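Protein NRD1 (Saccharomyces cerevisiae, PDB 3CLJ) probably binds the phosphorylated C-terminal domain of RNA polymerase II through its CTD-interacting domain, as part of the Nrd1-Nab3-Sen1 termination complex. Local coordinates at residues L59-Y63 / H116-I120; G69-L73 / R129-F133; I101-S106 / S136-I141. All coordinates share one frame. Residue numbers count along the deposited sequence, not the author numbering.

Contact 1: L59-Y63 / H116-I120; sequences LGSLY and HKEKI
This is a near-parallel helix-helix contact between the N-terminal ends of helix 58-77 and helix 114-130, two helices of the all-helical CTD-interacting domain that helix 90-111 links in the chain. The short axes of 59-63 and 116-120 come within 10.5 Å and cross at 18°, both running the same way. The closest CA pair is L59 with H116, 6.3 Å apart, so the first turns lie side by side. L59 does most of the work. Its CA-CB bond points toward 116-120, and the t, p rotamer carries CD2 over one face of the H116 ring, 3.6 Å from the centroid and 8° off the normal, a CH-pi contact; L59 CD2 is also 3.6 Å from K119 CD. L59 CD1 meets I120 CG1 at 3.9 Å, and L62 CD1 (m, t rotamer) reaches the same I120 CG1 at 3.9 Å. L62 and I120 both continue onto L105 of helix 90-111. Y63 OH touches K119 CB at 3.8 Å, while the K119 amine turns away to a salt bridge with D115. One water ties the helix starts together, accepting from L59 N (3.2 Å) and hydrogen-bonding H116 ND1 (2.7 Å). With no direct hydrogen bond across, the chemistry implies an interface held by apolar and CH-pi packing, with a water serving an amide of the first helical turn.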
# COMPACT_ATOMS: atom_id res chain seq x y z
N LEU A 59 0.91 -6.13 -7.20
CA LEU A 59 0.60 -4.82 -7.71
C LEU A 59 -0.65 -4.25 -7.00
O LEU A 59 -0.59 -3.16 -6.40
CB LEU A 59 0.38 -4.88 -9.22
CG LEU A 59 -0.01 -3.55 -9.92
CD1 LEU A 59 1.05 -2.43 -9.62
CD2 LEU A 59 -0.27 -3.74 -11.41
N GLY A 60 -1.75 -5.01 -7.02
CA GLY A 60 -2.99 -4.64 -6.28
C GLY A 60 -2.74 -4.26 -4.83
O GLY A 60 -3.31 -3.29 -4.33
N SER A 61 -1.90 -5.04 -4.16
CA SER A 61 -1.55 -4.78 -2.77
C SER A 61 -0.83 -3.43 -2.57
O SER A 61 -1.05 -2.74 -1.56
CB SER A 61 -0.73 -5.92 -2.19
OG SER A 61 0.68 -5.77 -2.53
N LEU A 62 -0.02 -3.03 -3.55
CA LEU A 62 0.62 -1.69 -3.50
C LEU A 62 -0.37 -0.55 -3.86
O LEU A 62 -0.23 0.59 -3.37
CB LEU A 62 1.87 -1.67 -4.41
CG LEU A 62 3.03 -2.57 -3.93
CD1 LEU A 62 4.14 -2.65 -5.02
CD2 LEU A 62 3.63 -2.22 -2.57
N TYR A 63 -1.35 -0.87 -4.71
CA TYR A 63 -2.48 0.06 -5.00
C TYR A 63 -3.30 0.31 -3.73
O TYR A 63 -3.75 1.44 -3.45
CB TYR A 63 -3.39 -0.46 -6.11
CG TYR A 63 -2.80 -0.39 -7.53
CD1 TYR A 63 -1.65 0.38 -7.82
CD2 TYR A 63 -3.43 -1.06 -8.57
CE1 TYR A 63 -1.15 0.46 -9.14
CE2 TYR A 63 -2.95 -1.00 -9.87
CZ TYR A 63 -1.82 -0.23 -10.16
OH TYR A 63 -1.39 -0.18 -11.45
N HIS A 116 3.68 -5.55 -14.69
CA HIS A 116 3.38 -5.14 -13.36
C HIS A 116 4.59 -4.39 -12.74
O HIS A 116 4.42 -3.39 -12.02
CB HIS A 116 3.00 -6.38 -12.55
CG HIS A 116 1.56 -6.76 -12.64
ND1 HIS A 116 0.91 -7.46 -11.64
CD2 HIS A 116 0.63 -6.55 -13.61
CE1 HIS A 116 -0.35 -7.66 -11.98
NE2 HIS A 116 -0.55 -7.10 -13.17
N LYS A 117 5.81 -4.86 -13.05
CA LYS A 117 7.04 -4.13 -12.64
C LYS A 117 6.95 -2.68 -13.09
O LYS A 117 7.32 -1.77 -12.34
CB LYS A 117 8.28 -4.75 -13.25
CG LYS A 117 8.75 -6.03 -12.57
CD LYS A 117 10.23 -6.24 -12.82
CE LYS A 117 10.60 -7.67 -13.28
NZ LYS A 117 10.12 -8.73 -12.33
N GLU A 118 6.46 -2.47 -14.32
CA GLU A 118 6.43 -1.12 -14.89
C GLU A 118 5.39 -0.22 -14.27
O GLU A 118 5.60 0.98 -14.15
CB GLU A 118 6.62 -1.02 -16.43
CG GLU A 118 8.10 -1.40 -16.90
CD GLU A 118 9.30 -0.51 -16.36
OE1 GLU A 118 9.49 0.59 -16.93
OE2 GLU A 118 10.07 -0.93 -15.42
N LYS A 119 4.28 -0.84 -13.84
CA LYS A 119 3.23 -0.18 -13.08
C LYS A 119 3.71 0.15 -11.66
O LYS A 119 3.33 1.19 -11.10
CB LYS A 119 1.95 -1.06 -13.06
CG LYS A 119 1.21 -1.02 -14.42
CD LYS A 119 0.24 -2.20 -14.62
CE LYS A 119 -0.51 -2.14 -16.04
NZ LYS A 119 -1.02 -3.53 -16.43
N ILE A 120 4.51 -0.74 -11.07
CA ILE A 120 5.13 -0.38 -9.77
C ILE A 120 6.07 0.84 -9.91
O ILE A 120 5.99 1.79 -9.15
CB ILE A 120 5.87 -1.59 -9.11
CG1 ILE A 120 4.87 -2.73 -8.80
CG2 ILE A 120 6.75 -1.10 -7.86
CD1 ILE A 120 5.49 -4.06 -8.45
O HOH W 1 2.04 -8.22 -9.31

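Contact 2: G69-L73 / R129-F133; sequences GRAYL and RSGLF
L132, L73 and R70 carry most of this contact, which joins the far ends of helix 58-77 and helix 114-130 in the all-helical CTD-interacting domain: a helix C-terminus ended by a glycine with positive phi, plus the residues after it, packs on a neighbouring helix. Segment 69-73 is regular helix, with L73 N bonded to G69 O at 3.0 Å. In the other segment R129 and S130 are the last helical residues; G131 then breaks out at phi/psi 85/11, the left-handed conformation of a helix-terminating glycine, where a side chain would jam against the carbonyl of S130. L132 follows at -76/119, its CA-CB bond toward the other helix. The closest CA atoms are those of R70 and L132, 6.8 Å apart. L132 (t, p) reaches G69 O with CD1 at 3.6 Å and R70 CG with CD2 at 4.0 Å. A CB on G69 would stand only about 3.1 Å from L132 CD2, so the bare glycine permits this approach. L73, also t, p, lays CD2 along the turn: 3.6 Å from S130 O, 3.8 Å from L132 N and 4.0 Å from L132 CB. R70 contributes its aliphatic part, with R70 CD 3.4 Å from S130 OG. Since no hydrogen bond joins the two segments, the chemistry implies that van der Waals packing of two leucines and the R70 methylenes against side chains and backbone fits this helix end to its neighbour, while R70 and S130 have their polar partners in D66 (a salt bridge), I126 and R77.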
# COMPACT_ATOMS: atom_id res chain seq x y z
N GLY A 69 -2.49 5.11 1.93
CA GLY A 69 -1.36 5.94 2.24
C GLY A 69 -1.47 7.39 1.84
O GLY A 69 -1.11 8.28 2.64
N ARG A 70 -1.94 7.66 0.59
CA ARG A 70 -2.01 9.04 0.11
C ARG A 70 -3.25 9.71 0.68
O ARG A 70 -3.24 10.91 0.88
CB ARG A 70 -1.89 9.22 -1.44
CG ARG A 70 -0.45 9.08 -2.07
CD ARG A 70 -0.35 9.41 -3.65
NE ARG A 70 -1.27 8.53 -4.37
CZ ARG A 70 -2.49 8.85 -4.80
NH1 ARG A 70 -2.97 10.09 -4.67
NH2 ARG A 70 -3.25 7.90 -5.32
N ALA A 71 -4.31 8.93 0.99
CA ALA A 71 -5.49 9.50 1.69
C ALA A 71 -5.11 10.01 3.11
O ALA A 71 -5.46 11.11 3.50
CB ALA A 71 -6.66 8.52 1.76
N TYR A 72 -4.33 9.21 3.81
CA TYR A 72 -3.87 9.54 5.16
C TYR A 72 -2.90 10.71 5.12
O TYR A 72 -2.96 11.58 5.98
CB TYR A 72 -3.20 8.31 5.79
CG TYR A 72 -4.16 7.38 6.51
CD1 TYR A 72 -5.54 7.55 6.42
CD2 TYR A 72 -3.68 6.30 7.24
CE1 TYR A 72 -6.43 6.68 7.10
CE2 TYR A 72 -4.58 5.43 7.95
CZ TYR A 72 -5.95 5.63 7.89
OH TYR A 72 -6.83 4.79 8.62
N LEU A 73 -2.01 10.69 4.12
CA LEU A 73 -1.06 11.78 3.83
C LEU A 73 -1.78 13.08 3.59
O LEU A 73 -1.30 14.15 4.00
CB LEU A 73 -0.12 11.45 2.64
CG LEU A 73 0.98 12.47 2.27
CD1 LEU A 73 1.92 12.75 3.46
CD2 LEU A 73 1.77 12.10 1.03
N ARG A 129 6.58 12.10 -6.32
CA ARG A 129 6.02 13.46 -6.49
C ARG A 129 5.12 13.93 -5.32
O ARG A 129 5.12 15.11 -5.01
CB ARG A 129 5.40 13.65 -7.87
CG ARG A 129 6.25 14.59 -8.75
CD ARG A 129 7.06 13.89 -9.86
NE ARG A 129 7.90 12.77 -9.39
CZ ARG A 129 8.71 12.05 -10.18
NH1 ARG A 129 8.82 12.33 -11.49
NH2 ARG A 129 9.43 11.07 -9.66
N SER A 130 4.48 12.98 -4.62
CA SER A 130 3.59 13.24 -3.45
C SER A 130 4.25 13.50 -2.11
O SER A 130 3.63 14.12 -1.23
CB SER A 130 2.65 12.04 -3.23
OG SER A 130 1.82 11.90 -4.37
N GLY A 131 5.48 12.99 -1.93
CA GLY A 131 6.10 13.02 -0.63
C GLY A 131 5.68 11.82 0.22
O GLY A 131 5.97 11.80 1.41
N LEU A 132 5.03 10.82 -0.36
CA LEU A 132 4.73 9.58 0.37
C LEU A 132 6.04 8.74 0.48
O LEU A 132 6.65 8.38 -0.54
CB LEU A 132 3.56 8.76 -0.25
CG LEU A 132 3.03 7.59 0.64
CD1 LEU A 132 2.41 8.14 1.97
CD2 LEU A 132 2.07 6.70 -0.13
N PHE A 133 6.46 8.50 1.71
CA PHE A 133 7.69 7.75 2.01
C PHE A 133 8.96 8.55 1.65
O PHE A 133 9.96 7.98 1.21
CB PHE A 133 7.68 6.33 1.38
CG PHE A 133 6.37 5.57 1.54
CD1 PHE A 133 5.72 5.01 0.46
CD2 PHE A 133 5.75 5.48 2.79
CE1 PHE A 133 4.49 4.28 0.63
CE2 PHE A 133 4.54 4.79 2.95
CZ PHE A 133 3.92 4.20 1.88

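Contact 3: I101-S106 / S136-I141; sequences IQELLS and SYLNAI
Segment 101-106 is helical, part of helix 90-111, with a kink where N of Q102 and of E103 lacks a bond to the turn before; regular bonding returns with L105 N to I101 O (2.8 Å) and S106 N to Q102 O (2.9 Å). Segment 136-141 belongs to the connection between helix 114-130 and helix 144-149: S136 and Y137 are extended, L138 bends at phi/psi -113/-3, and 139-141 take helical angles without regular bonds. The contact is thus an irregular interhelical connection laid along a helix of the CTD-interacting domain, an all-helical fold. The two segments run in the same sense, with Q102 CA 7.4 Å from L138 CA and S106 CA 6.8 Å from I141 CA. I141 (m, t) is the most covered residue: its CD1 touches Q102 CG at 3.6 Å and its CG2 touches L105 CB at 3.9 Å. L138, also m, t, sends CD2 in among three residues, 3.7 Å from Q102 CG, 3.9 Å from L105 CD1 and 4.2 Å from I101 CG2. W127 of helix 114-130 packs on I101 and L105 beside this patch, F133 bridges I101 and L138, and F146 of helix 144-149 touches both I141 and S106. S106 OG is bonded back to Q102 O at 2.9 Å, within its own helix. Q102 spans both characters of the contact: its CG serves the apolar patch, and its amide, without a direct hydrogen bond across, uses a water that donates to Q102 OE1 at 3.2 Å and accepts from Y137 N at 3.0 Å.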
# COMPACT_ATOMS: atom_id res chain seq x y z
N ILE A 101 7.93 -0.41 3.66
CA ILE A 101 7.73 -0.23 2.24
C ILE A 101 8.87 -0.79 1.32
O ILE A 101 8.60 -1.25 0.21
CB ILE A 101 7.35 1.25 1.85
CG1 ILE A 101 6.55 1.26 0.56
CG2 ILE A 101 8.58 2.20 1.78
CD1 ILE A 101 5.31 0.38 0.56
N GLN A 102 10.13 -0.69 1.75
CA GLN A 102 11.18 -1.26 0.94
C GLN A 102 11.11 -2.79 0.85
O GLN A 102 11.31 -3.35 -0.25
CB GLN A 102 12.51 -0.84 1.50
CG GLN A 102 12.69 0.64 1.33
CD GLN A 102 13.94 1.13 1.99
OE1 GLN A 102 13.88 1.83 3.00
NE2 GLN A 102 15.09 0.72 1.47
N GLU A 103 10.81 -3.45 1.98
CA GLU A 103 10.53 -4.91 2.01
C GLU A 103 9.41 -5.27 1.03
O GLU A 103 9.51 -6.21 0.20
CB GLU A 103 10.13 -5.36 3.43
CG GLU A 103 9.56 -6.78 3.52
CD GLU A 103 8.71 -7.02 4.76
OE1 GLU A 103 8.89 -6.27 5.78
OE2 GLU A 103 7.88 -7.95 4.69
N LEU A 104 8.31 -4.52 1.14
CA LEU A 104 7.14 -4.83 0.35
C LEU A 104 7.40 -4.56 -1.12
O LEU A 104 6.95 -5.32 -1.96
CB LEU A 104 5.91 -4.01 0.81
CG LEU A 104 5.44 -4.22 2.25
CD1 LEU A 104 4.12 -3.39 2.44
CD2 LEU A 104 5.27 -5.70 2.65
N LEU A 105 8.03 -3.43 -1.45
CA LEU A 105 8.38 -3.14 -2.86
C LEU A 105 9.33 -4.14 -3.49
O LEU A 105 9.09 -4.57 -4.62
CB LEU A 105 9.05 -1.75 -2.97
CG LEU A 105 8.05 -0.59 -2.85
CD1 LEU A 105 8.80 0.74 -2.40
CD2 LEU A 105 7.22 -0.41 -4.15
N SER A 106 10.44 -4.48 -2.80
CA SER A 106 11.41 -5.41 -3.35
C SER A 106 10.74 -6.73 -3.68
O SER A 106 10.98 -7.28 -4.75
CB SER A 106 12.62 -5.62 -2.40
OG SER A 106 13.18 -4.32 -2.17
N SER A 136 12.49 7.56 3.04
CA SER A 136 13.07 6.35 2.41
C SER A 136 13.76 6.65 1.09
O SER A 136 13.25 7.37 0.28
CB SER A 136 12.01 5.34 2.14
OG SER A 136 11.59 4.82 3.36
N TYR A 137 14.94 6.08 0.89
CA TYR A 137 15.55 6.19 -0.43
C TYR A 137 14.95 5.06 -1.27
O TYR A 137 15.21 3.90 -1.02
CB TYR A 137 17.07 6.08 -0.33
CG TYR A 137 17.75 6.17 -1.69
CD1 TYR A 137 17.69 7.36 -2.44
CD2 TYR A 137 18.48 5.07 -2.22
CE1 TYR A 137 18.31 7.48 -3.66
CE2 TYR A 137 19.14 5.18 -3.45
CZ TYR A 137 19.04 6.39 -4.17
OH TYR A 137 19.66 6.54 -5.36
N LEU A 138 14.16 5.42 -2.28
CA LEU A 138 13.43 4.48 -3.10
C LEU A 138 13.98 4.48 -4.55
O LEU A 138 13.50 3.69 -5.38
CB LEU A 138 11.89 4.82 -3.14
CG LEU A 138 11.20 4.60 -1.75
CD1 LEU A 138 9.69 4.73 -1.86
CD2 LEU A 138 11.54 3.23 -1.08
N ASN A 139 14.94 5.36 -4.84
CA ASN A 139 15.39 5.53 -6.20
C ASN A 139 16.20 4.32 -6.78
O ASN A 139 16.24 4.15 -8.00
CB ASN A 139 16.15 6.85 -6.30
CG ASN A 139 16.65 7.17 -7.71
OD1 ASN A 139 17.87 7.30 -7.94
ND2 ASN A 139 15.73 7.38 -8.64
N ALA A 140 16.86 3.57 -5.92
CA ALA A 140 17.59 2.35 -6.33
C ALA A 140 16.58 1.20 -6.59
O ALA A 140 16.65 0.57 -7.63
CB ALA A 140 18.64 1.95 -5.28
N ILE A 141 15.58 1.05 -5.71
CA ILE A 141 14.50 0.10 -5.87
C ILE A 141 13.73 0.36 -7.17
O ILE A 141 13.36 -0.56 -7.88
CB ILE A 141 13.56 0.11 -4.64
CG1 ILE A 141 14.28 -0.45 -3.43
CG2 ILE A 141 12.25 -0.65 -4.90
CD1 ILE A 141 13.56 -0.11 -2.10
O HOH W 2 16.03 4.14 2.86

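How the contacts relate
From the N terminus, helix 58-77 supplies the first halves of contacts 1 and 2, 59-63 and then 69-73; helix 90-111 follows with 101-106. The partners come in the same order: 116-120, 129-133, 136-141. Contacts 1 and 2 close loops of 52 and 55 residues, contact 3 one of 29, and every pair crosses; none nests. Contacts 1 and 2 clamp helix 58-77 to helix 114-130 at two places, their centres 16 Å apart. Contact 3 fastens the connection after helix 114-130 to helix 90-111, the helix between those two in sequence, and meets both: L105 CD2 lies 3.8 Å from I120 CG2 of contact 1, and I101 CG1 lies 3.7 Å from F133 CE1 of contact 2.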